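Local structure of GntR family transcriptional regulator (Streptococcus agalactiae, 7B5U) at residues A[6-16]-A[68-77]. The protein probably acts as a DNA-binding transcription regulator of the GntR family, and its C-terminal RCK_C domain, the part in this structure, binds c-di-AMP. Residues are numbered along the deposited sequence; the frame is centred on the assembly and turned at random.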
loop_
_atom_site.group_PDB
_atom_site.type_symbol
_atom_site.label_atom_id
_atom_site.label_comp_id
_atom_site.label_asym_id
_atom_site.label_seq_id
_atom_site.Cartn_x
_atom_site.Cartn_y
_atom_site.Cartn_z
ATOM N N TYR A 6 9.006 -5.588 2.061
ATOM C CA TYR A 6 9.470 -6.859 1.539
ATOM C C TYR A 6 9.539 -6.786 0.016
ATOM O O TYR A 6 8.821 -6.010 -0.628
ATOM C CB TYR A 6 8.484 -7.960 1.914
ATOM C CG TYR A 6 8.422 -8.237 3.386
ATOM C CD1 TYR A 6 7.494 -7.596 4.189
ATOM C CD2 TYR A 6 9.300 -9.131 3.978
ATOM C CE1 TYR A 6 7.440 -7.836 5.546
ATOM C CE2 TYR A 6 9.253 -9.382 5.336
ATOM C CZ TYR A 6 8.320 -8.731 6.113
ATOM O OH TYR A 6 8.258 -8.964 7.469
ATOM N N GLU A 7 10.397 -7.631 -0.564
ATOM C CA GLU A 7 10.563 -7.720 -2.010
ATOM C C GLU A 7 10.420 -9.180 -2.406
ATOM O O GLU A 7 11.108 -10.040 -1.845
ATOM C CB GLU A 7 11.950 -7.205 -2.425
ATOM C CG GLU A 7 12.196 -7.220 -3.931
ATOM C CD GLU A 7 13.573 -6.706 -4.325
ATOM O OE1 GLU A 7 13.874 -6.694 -5.539
ATOM O OE2 GLU A 7 14.358 -6.311 -3.434
ATOM N N ILE A 8 9.527 -9.472 -3.348
ATOM C CA ILE A 8 9.448 -10.806 -3.933
ATOM C C ILE A 8 9.552 -10.702 -5.446
ATOM O O ILE A 8 9.023 -9.768 -6.059
ATOM C CB ILE A 8 8.181 -11.589 -3.523
ATOM C CG1 ILE A 8 6.906 -10.866 -3.964
ATOM C CG2 ILE A 8 8.184 -11.890 -2.032
ATOM C CD1 ILE A 8 5.655 -11.714 -3.789
ATOM N N ILE A 9 10.247 -11.663 -6.045
ATOM C CA ILE A 9 10.343 -11.785 -7.494
ATOM C C ILE A 9 9.370 -12.879 -7.916
ATOM O O ILE A 9 9.530 -14.042 -7.527
ATOM C CB ILE A 9 11.776 -12.136 -7.936
ATOM C CG1 ILE A 9 12.785 -11.089 -7.445
ATOM C CG2 ILE A 9 11.817 -12.297 -9.459
ATOM C CD1 ILE A 9 14.235 -11.519 -7.616
ATOM N N VAL A 10 8.350 -12.517 -8.693
ATOM C CA VAL A 10 7.319 -13.478 -9.080
ATOM C C VAL A 10 7.760 -14.250 -10.319
ATOM O O VAL A 10 7.239 -14.070 -11.429
ATOM C CB VAL A 10 5.917 -12.832 -9.170
ATOM C CG1 VAL A 10 5.451 -12.424 -7.781
ATOM C CG2 VAL A 10 5.896 -11.614 -10.110
ATOM N N SER A 11 8.731 -15.131 -10.118
ATOM C CA SER A 11 9.379 -15.845 -11.206
ATOM C C SER A 11 8.725 -17.180 -11.535
ATOM O O SER A 11 9.050 -17.770 -12.573
ATOM C CB SER A 11 10.857 -16.059 -10.873
ATOM O OG SER A 11 10.993 -16.735 -9.638
ATOM N N GLU A 12 7.821 -17.672 -10.700
ATOM C CA GLU A 12 7.182 -18.959 -10.937
ATOM C C GLU A 12 5.853 -18.756 -11.659
ATOM O O GLU A 12 5.250 -17.684 -11.614
ATOM C CB GLU A 12 6.958 -19.687 -9.611
ATOM C CG GLU A 12 8.258 -20.018 -8.877
ATOM C CD GLU A 12 8.980 -21.243 -9.431
ATOM O OE1 GLU A 12 8.388 -21.999 -10.230
ATOM O OE2 GLU A 12 10.153 -21.456 -9.054
ATOM N N ASP A 13 5.398 -19.809 -12.335
ATOM C CA ASP A 13 4.079 -19.767 -12.956
ATOM C C ASP A 13 3.004 -19.630 -11.884
ATOM O O ASP A 13 3.119 -20.186 -10.781
ATOM C CB ASP A 13 3.831 -21.044 -13.760
ATOM C CG ASP A 13 4.779 -21.203 -14.926
ATOM O OD1 ASP A 13 5.243 -20.172 -15.459
ATOM O OD2 ASP A 13 5.025 -22.363 -15.323
ATOM N N SER A 14 1.953 -18.876 -12.204
ATOM C CA SER A 14 0.905 -18.608 -11.232
ATOM C C SER A 14 -0.329 -18.098 -11.951
ATOM O O SER A 14 -0.227 -17.229 -12.819
ATOM C CB SER A 14 1.349 -17.543 -10.220
ATOM O OG SER A 14 0.264 -17.108 -9.411
ATOM N N GLU A 15 -1.494 -18.591 -11.524
ATOM C CA GLU A 15 -2.777 -18.091 -12.012
ATOM C C GLU A 15 -2.945 -16.595 -11.780
ATOM O O GLU A 15 -3.821 -15.973 -12.395
ATOM C CB GLU A 15 -3.906 -18.819 -11.283
ATOM C CG GLU A 15 -3.839 -18.597 -9.764
ATOM C CD GLU A 15 -5.005 -19.188 -8.995
ATOM O OE1 GLU A 15 -6.160 -18.842 -9.306
ATOM O OE2 GLU A 15 -4.763 -19.986 -8.064
ATOM N N HIS A 16 -2.167 -16.008 -10.884
ATOM C CA HIS A 16 -2.324 -14.600 -10.571
ATOM C C HIS A 16 -1.561 -13.686 -11.523
ATOM O O HIS A 16 -1.818 -12.478 -11.533
ATOM C CB HIS A 16 -1.935 -14.360 -9.112
ATOM C CG HIS A 16 -2.690 -15.221 -8.148
ATOM N ND1 HIS A 16 -4.065 -15.286 -8.117
ATOM C CD2 HIS A 16 -2.255 -16.069 -7.185
ATOM C CE1 HIS A 16 -4.445 -16.132 -7.175
ATOM N NE2 HIS A 16 -3.362 -16.623 -6.601
ATOM N N TYR A 68 4.252 -11.657 4.527
ATOM C CA TYR A 68 5.245 -12.180 3.596
ATOM C C TYR A 68 4.951 -13.638 3.240
ATOM O O TYR A 68 4.991 -14.027 2.067
ATOM C CB TYR A 68 6.672 -12.027 4.138
ATOM C CG TYR A 68 7.615 -12.886 3.343
ATOM C CD1 TYR A 68 8.039 -12.497 2.079
ATOM C CD2 TYR A 68 8.012 -14.136 3.817
ATOM C CE1 TYR A 68 8.861 -13.317 1.315
ATOM C CE2 TYR A 68 8.839 -14.962 3.064
ATOM C CZ TYR A 68 9.255 -14.543 1.813
ATOM O OH TYR A 68 10.074 -15.341 1.041
ATOM N N ALA A 69 4.660 -14.467 4.247
ATOM C CA ALA A 69 4.368 -15.877 3.990
ATOM C C ALA A 69 3.149 -16.040 3.089
ATOM O O ALA A 69 3.133 -16.899 2.194
ATOM C CB ALA A 69 4.159 -16.608 5.317
ATOM N N ARG A 70 2.119 -15.219 3.305
ATOM C CA ARG A 70 0.938 -15.250 2.447
ATOM C C ARG A 70 1.274 -14.864 1.007
ATOM O O ARG A 70 0.816 -15.517 0.062
ATOM C CB ARG A 70 -0.169 -14.368 3.037
ATOM C CG ARG A 70 -0.629 -14.857 4.409
ATOM C CD ARG A 70 -1.548 -13.891 5.139
ATOM N NE ARG A 70 -2.815 -13.744 4.435
ATOM C CZ ARG A 70 -3.732 -12.827 4.727
ATOM N NH1 ARG A 70 -3.541 -11.965 5.731
ATOM N NH2 ARG A 70 -4.845 -12.779 4.001
ATOM N N MET A 71 2.052 -13.790 0.815
ATOM C CA MET A 71 2.427 -13.383 -0.538
ATOM C C MET A 71 3.236 -14.462 -1.237
ATOM O O MET A 71 3.017 -14.751 -2.421
ATOM C CB MET A 71 3.200 -12.067 -0.495
ATOM C CG MET A 71 2.311 -10.875 -0.248
ATOM S SD MET A 71 1.320 -10.435 -1.696
ATOM C CE MET A 71 2.496 -9.391 -2.559
ATOM N N LYS A 72 4.177 -15.069 -0.528
ATOM C CA LYS A 72 4.991 -16.101 -1.149
ATOM C C LYS A 72 4.144 -17.298 -1.568
ATOM O O LYS A 72 4.323 -17.846 -2.662
ATOM C CB LYS A 72 6.099 -16.503 -0.182
ATOM C CG LYS A 72 6.524 -17.939 -0.287
ATOM C CD LYS A 72 7.594 -18.252 0.729
ATOM C CE LYS A 72 8.910 -18.342 0.038
ATOM N NZ LYS A 72 9.863 -19.051 0.890
ATOM N N THR A 73 3.206 -17.712 -0.715
ATOM C CA THR A 73 2.334 -18.826 -1.075
ATOM C C THR A 73 1.420 -18.457 -2.233
ATOM O O THR A 73 1.227 -19.243 -3.169
ATOM C CB THR A 73 1.513 -19.233 0.145
ATOM O OG1 THR A 73 2.403 -19.608 1.201
ATOM C CG2 THR A 73 0.602 -20.404 -0.167
ATOM N N TYR A 74 0.853 -17.258 -2.172
ATOM C CA TYR A 74 -0.094 -16.793 -3.171
ATOM C C TYR A 74 0.519 -16.781 -4.565
ATOM O O TYR A 74 -0.163 -17.100 -5.548
ATOM C CB TYR A 74 -0.566 -15.399 -2.758
ATOM C CG TYR A 74 -1.676 -14.789 -3.569
ATOM C CD1 TYR A 74 -2.991 -15.190 -3.393
ATOM C CD2 TYR A 74 -1.412 -13.772 -4.473
ATOM C CE1 TYR A 74 -4.017 -14.606 -4.115
ATOM C CE2 TYR A 74 -2.428 -13.178 -5.193
ATOM C CZ TYR A 74 -3.722 -13.600 -5.010
ATOM O OH TYR A 74 -4.737 -13.008 -5.730
ATOM N N PHE A 75 1.800 -16.424 -4.681
ATOM C CA PHE A 75 2.468 -16.364 -5.975
ATOM C C PHE A 75 3.284 -17.619 -6.298
ATOM O O PHE A 75 4.154 -17.576 -7.178
ATOM C CB PHE A 75 3.306 -15.092 -6.087
ATOM C CG PHE A 75 2.487 -13.851 -6.312
ATOM C CD1 PHE A 75 2.297 -12.931 -5.305
ATOM C CD2 PHE A 75 1.884 -13.624 -7.536
ATOM C CE1 PHE A 75 1.530 -11.791 -5.526
ATOM C CE2 PHE A 75 1.127 -12.491 -7.764
ATOM C CZ PHE A 75 0.948 -11.574 -6.757
ATOM N N ASN A 76 3.019 -18.733 -5.608
ATOM C CA ASN A 76 3.590 -20.031 -5.983
ATOM C C ASN A 76 5.109 -20.056 -5.799
ATOM O O ASN A 76 5.835 -20.652 -6.595
ATOM C CB ASN A 76 3.188 -20.460 -7.404
ATOM C CG ASN A 76 3.539 -21.904 -7.691
ATOM O OD1 ASN A 76 3.497 -22.757 -6.793
ATOM N ND2 ASN A 76 3.913 -22.191 -8.937
ATOM N N LEU A 77 5.588 -19.435 -4.718
ATOM C CA LEU A 77 7.014 -19.325 -4.439
ATOM C C LEU A 77 7.466 -20.216 -3.281
ATOM O O LEU A 77 8.539 -19.986 -2.716
ATOM C CB LEU A 77 7.394 -17.867 -4.174
ATOM C CG LEU A 77 7.172 -16.882 -5.330
ATOM C CD1 LEU A 77 7.474 -15.449 -4.913
ATOM C CD2 LEU A 77 8.033 -17.284 -6.506
HETATM O O HOH W 1 5.675 -16.257 -9.208
HETATM O O HOH W 2 -0.138 -19.073 -7.737
#
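Val10 lays its CG1 methyl over one face of the Phe75 ring, 4.0 Å from the ring centroid in a CH-pi contact, while the opposite face is covered by CD2 of neighbouring Tyr74. Phe75, the first residue beyond helix 68-74, is thereby held between Val10 and Tyr74, beside the edge strand 6-9. Ile8 completes this buried patch. Its CG1 lies between the backbone N and the carbonyl carbon (chi1 61°), which carries CD1 between Phe75 CD1, 3.9 Å away, and Met71 CE, and turns CG2 to the edge of the Tyr68 ring. Farther back along the strand, Tyr68 CB sits over a face of the Tyr6 ring; the two tyrosine rings are slid apart and barely overlap.

The outer side mixes polar bonds with apolar contacts. A Schellman motif with Asn76 at C-prime ends the helix and turns the chain toward residues 11-16. There Asn76 ND2 donates to Asp13 O at 2.8 Å, in the carbonyl plane, with an N-H...O angle of 153°. The carboxylate of Asp13 is held instead by Gln55. Leu77 CD2 packs on Glu12 CG at 3.6 Å. One water bridges Glu12 O and Phe75 O; another, 2.9 Å from Tyr74 O, also meets Ser14 OG. That hydroxyl accepts from His16 N in an ST turn, ahead of the imidazole, which forms an offset stack with the Tyr74 ring, centroids 3.6 Å apart and planes at 8°. Glu15 CG lies over the other imidazole face.

The contact thus fastens the helix to the four-stranded sheet of the RCK_C domain. The side chain of Met71 lies near Ile34 of the c-di-AMP site, about 7 Å from the bound ligand. Apolar packing secures the inner side, whereas outside the Asn76 amide serves Asp13 O and waters bridge from Glu12 O, Phe75 O and Tyr74 O.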